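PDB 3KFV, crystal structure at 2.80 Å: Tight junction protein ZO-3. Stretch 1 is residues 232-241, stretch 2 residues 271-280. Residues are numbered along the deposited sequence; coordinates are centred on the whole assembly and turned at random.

Stretch 1 232-241: ALKALRQWLA
Stretch 2 271-280: PLNGTSDTWY

A helix that packs against an irregular segment often does so through one side chain that enters a pocket, with its neighbours on the same helical stripe closing the sides. The contact between residues 232-241 and 271-280 of tight junction protein ZO-3 illustrates the principle, with Leu236 as the inserted side chain.

The first stretch is the end of a helix that begins earlier in the chain and runs to Leu240. Its backbone keeps helical angles, drifting to -100°/-21° at Leu240, and Ala241 leaves helical geometry at -133°/63°. The i to i-4 ladder is intact, from Leu236 N to Ala232 O (3.2 Å) through Leu240 N to Leu236 O (3.0 Å), and Ala241 N still reaches Arg237 O at 2.6 Å. The partner is more varied: extended backbone at Pro271 (-73°/124°) and Leu272 (-80°/108°), a loop, then a helix that starts at Thr278 and continues beyond Tyr280. Within the loop, Gly274 adopts 132°/-157°, angles at which a CB would be jammed against the carbonyl oxygen of Asn273; the requirement for glycine here is local, since that CB would point away from the helix.

The register is marked by two CA pairs, Leu233 CA to Leu272 CA (8.1 Å) and Leu236 CA to Thr275 CA (5.3 Å); residue numbers rise together, so from Leu272 to Thr275 the partner advances in broadly the same sense as the helix. The backbones are thus closer at the loop, and the wider gap beside Leu272 is bridged by leucine side chains from both stretches, Leu233 CD1 and Leu272 CD1 meeting at 4.4 Å.

Leu236 (chi1 t, chi2 p) leaves its CA sideways, but its end turns in toward the second stretch. Leu236 CD1 lies 3.4 Å from Gly274 O, 3.9 Å from Thr275 CA and 4.1 Å from Trp279 NE1, so this methyl sits in a hollow lined by loop backbone and an indole. The other methyl, Leu236 CD2, meets Leu272 CD1 at 4.0 Å. Leu272 (m, t) points toward the helix. Leu233, another t, p rotamer one turn before Leu236, extends the apolar surface.

One turn after Leu236, Leu240 (m, t) directs its CB toward the partner. Trp279 (chi1 66°, chi2 -97°) borders both leucines: Leu236 CD1 approaches its ring obliquely, and Leu240 CD1 lies at its edge, near the plane, 3.9 Å from Trp279 CZ2.

Trp239 covers the more exposed side. With chi1 at 159° and chi2 at -113°, it extends beside Thr275, placing Trp239 CD1 3.7 Å from Thr275 CB. Trp239 NE1 donates a weak hydrogen bond to Thr275 O, 3.1 Å away; the N-H...O angle of 122° is strongly bent. Thr275 (chi1 p) also brings Thr275 CG2 to 4.3 Å from Leu236 CD1, so it borders both side chains.

The two stretches together bury 344 Å². The modest patch combines apolar packing with a single, poorly aligned hydrogen bond between them.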

# COMPACT_ATOMS: atom_id res chain seq x y z
N ALA A 232 9.65 -5.11 26.20
CA ALA A 232 9.88 -6.21 25.25
C ALA A 232 10.55 -5.73 23.97
O ALA A 232 11.33 -6.45 23.36
CB ALA A 232 8.58 -6.92 24.94
N LEU A 233 10.24 -4.50 23.58
CA LEU A 233 10.80 -3.90 22.37
C LEU A 233 12.22 -3.40 22.61
O LEU A 233 13.08 -3.50 21.72
CB LEU A 233 9.91 -2.75 21.90
CG LEU A 233 10.44 -1.95 20.71
CD1 LEU A 233 10.64 -2.85 19.49
CD2 LEU A 233 9.51 -0.79 20.38
N LYS A 234 12.47 -2.86 23.80
CA LYS A 234 13.81 -2.40 24.16
C LYS A 234 14.76 -3.58 24.21
O LYS A 234 15.91 -3.49 23.78
CB LYS A 234 13.78 -1.69 25.51
CG LYS A 234 15.08 -1.00 25.88
CD LYS A 234 15.04 -0.49 27.32
CE LYS A 234 16.38 0.12 27.72
NZ LYS A 234 16.41 0.46 29.18
N ALA A 235 14.27 -4.70 24.73
CA ALA A 235 15.04 -5.93 24.79
C ALA A 235 15.41 -6.36 23.39
O ALA A 235 16.59 -6.50 23.05
CB ALA A 235 14.26 -7.01 25.49
N LEU A 236 14.39 -6.58 22.56
CA LEU A 236 14.58 -6.97 21.17
C LEU A 236 15.59 -6.08 20.44
O LEU A 236 16.47 -6.58 19.74
CB LEU A 236 13.23 -6.92 20.44
CG LEU A 236 13.19 -7.39 18.98
CD1 LEU A 236 13.80 -8.78 18.85
CD2 LEU A 236 11.77 -7.38 18.48
N ARG A 237 15.46 -4.77 20.61
CA ARG A 237 16.34 -3.84 19.91
C ARG A 237 17.77 -3.94 20.42
O ARG A 237 18.72 -3.93 19.64
CB ARG A 237 15.82 -2.41 19.98
CG ARG A 237 14.63 -2.15 19.06
CD ARG A 237 14.36 -0.66 18.83
NE ARG A 237 15.46 0.01 18.15
CZ ARG A 237 15.66 -0.01 16.83
NH1 ARG A 237 16.70 0.63 16.31
NH2 ARG A 237 14.83 -0.67 16.04
N GLN A 238 17.93 -4.05 21.74
CA GLN A 238 19.26 -4.13 22.34
C GLN A 238 20.00 -5.36 21.84
O GLN A 238 21.22 -5.35 21.71
CB GLN A 238 19.15 -4.17 23.87
CG GLN A 238 20.46 -3.85 24.59
CD GLN A 238 20.80 -2.37 24.54
OE1 GLN A 238 19.94 -1.51 24.83
NE2 GLN A 238 22.04 -2.05 24.19
N TRP A 239 19.24 -6.41 21.55
CA TRP A 239 19.79 -7.69 21.12
C TRP A 239 20.12 -7.70 19.62
O TRP A 239 21.15 -8.24 19.22
CB TRP A 239 18.82 -8.81 21.52
CG TRP A 239 18.93 -10.12 20.77
CD1 TRP A 239 18.00 -10.66 19.93
CD2 TRP A 239 20.01 -11.07 20.84
NE1 TRP A 239 18.44 -11.87 19.45
CE2 TRP A 239 19.66 -12.15 20.00
CE3 TRP A 239 21.23 -11.11 21.52
CZ2 TRP A 239 20.50 -13.26 19.82
CZ3 TRP A 239 22.06 -12.22 21.34
CH2 TRP A 239 21.69 -13.27 20.50
N LEU A 240 19.25 -7.09 18.81
CA LEU A 240 19.42 -7.10 17.36
C LEU A 240 20.04 -5.81 16.79
O LEU A 240 20.60 -5.82 15.69
CB LEU A 240 18.10 -7.41 16.65
CG LEU A 240 17.56 -8.84 16.86
CD1 LEU A 240 16.25 -9.03 16.12
CD2 LEU A 240 18.58 -9.90 16.43
N ALA A 241 19.95 -4.72 17.54
CA ALA A 241 20.57 -3.46 17.15
C ALA A 241 21.32 -2.85 18.34
O ALA A 241 20.98 -1.76 18.79
CB ALA A 241 19.53 -2.48 16.64
N PRO A 271 3.38 -10.35 14.76
CA PRO A 271 3.61 -10.11 16.19
C PRO A 271 5.07 -10.27 16.56
O PRO A 271 5.66 -11.32 16.30
CB PRO A 271 2.79 -11.22 16.87
CG PRO A 271 1.95 -11.83 15.80
CD PRO A 271 2.70 -11.63 14.53
N LEU A 272 5.66 -9.23 17.15
CA LEU A 272 6.97 -9.35 17.76
C LEU A 272 6.75 -9.98 19.13
O LEU A 272 6.21 -9.34 20.05
CB LEU A 272 7.62 -7.98 17.92
CG LEU A 272 7.90 -7.15 16.67
CD1 LEU A 272 8.44 -5.79 17.07
CD2 LEU A 272 8.86 -7.86 15.73
N ASN A 273 7.14 -11.24 19.27
CA ASN A 273 6.87 -11.97 20.50
C ASN A 273 8.13 -12.62 21.07
O ASN A 273 8.17 -13.83 21.29
CB ASN A 273 5.79 -13.03 20.27
N GLY A 274 9.15 -11.81 21.31
CA GLY A 274 10.41 -12.31 21.84
C GLY A 274 11.64 -11.83 21.09
O GLY A 274 11.61 -10.80 20.43
N THR A 275 12.72 -12.59 21.21
CA THR A 275 14.00 -12.20 20.63
C THR A 275 14.52 -13.25 19.65
O THR A 275 15.68 -13.22 19.24
CB THR A 275 15.07 -11.96 21.72
OG1 THR A 275 15.16 -13.11 22.58
CG2 THR A 275 14.72 -10.74 22.56
N SER A 276 13.64 -14.18 19.27
CA SER A 276 14.02 -15.22 18.32
C SER A 276 13.74 -14.79 16.88
O SER A 276 13.05 -13.80 16.63
CB SER A 276 13.28 -16.52 18.62
OG SER A 276 11.88 -16.34 18.49
N ASP A 277 14.28 -15.56 15.93
CA ASP A 277 14.21 -15.23 14.51
C ASP A 277 12.83 -15.46 13.89
O ASP A 277 12.68 -15.40 12.67
CB ASP A 277 15.26 -16.04 13.73
CG ASP A 277 14.84 -17.50 13.51
OD1 ASP A 277 13.93 -18.00 14.21
OD2 ASP A 277 15.43 -18.16 12.63
N THR A 278 11.83 -15.73 14.72
CA THR A 278 10.53 -16.12 14.20
C THR A 278 9.87 -15.03 13.33
O THR A 278 9.48 -15.31 12.20
CB THR A 278 9.59 -16.61 15.33
OG1 THR A 278 10.02 -17.92 15.75
CG2 THR A 278 8.15 -16.70 14.85
N TRP A 279 9.76 -13.81 13.84
CA TRP A 279 9.14 -12.73 13.08
C TRP A 279 9.86 -12.48 11.76
O TRP A 279 9.24 -12.12 10.76
CB TRP A 279 9.08 -11.43 13.89
CG TRP A 279 10.42 -10.83 14.21
CD1 TRP A 279 11.13 -10.98 15.37
CD2 TRP A 279 11.20 -9.97 13.37
NE1 TRP A 279 12.30 -10.28 15.30
CE2 TRP A 279 12.38 -9.64 14.09
CE3 TRP A 279 11.03 -9.45 12.08
CZ2 TRP A 279 13.37 -8.82 13.56
CZ3 TRP A 279 12.02 -8.62 11.56
CH2 TRP A 279 13.18 -8.32 12.30
N TYR A 280 11.17 -12.67 11.77
CA TYR A 280 11.99 -12.49 10.58
C TYR A 280 11.72 -13.61 9.58
O TYR A 280 11.71 -13.38 8.37
CB TYR A 280 13.47 -12.47 10.96
CG TYR A 280 14.38 -12.22 9.79
CD1 TYR A 280 14.47 -10.95 9.22
CD2 TYR A 280 15.17 -13.23 9.26
CE1 TYR A 280 15.30 -10.71 8.14
CE2 TYR A 280 16.00 -13.00 8.18
CZ TYR A 280 16.06 -11.74 7.63
OH TYR A 280 16.89 -11.50 6.55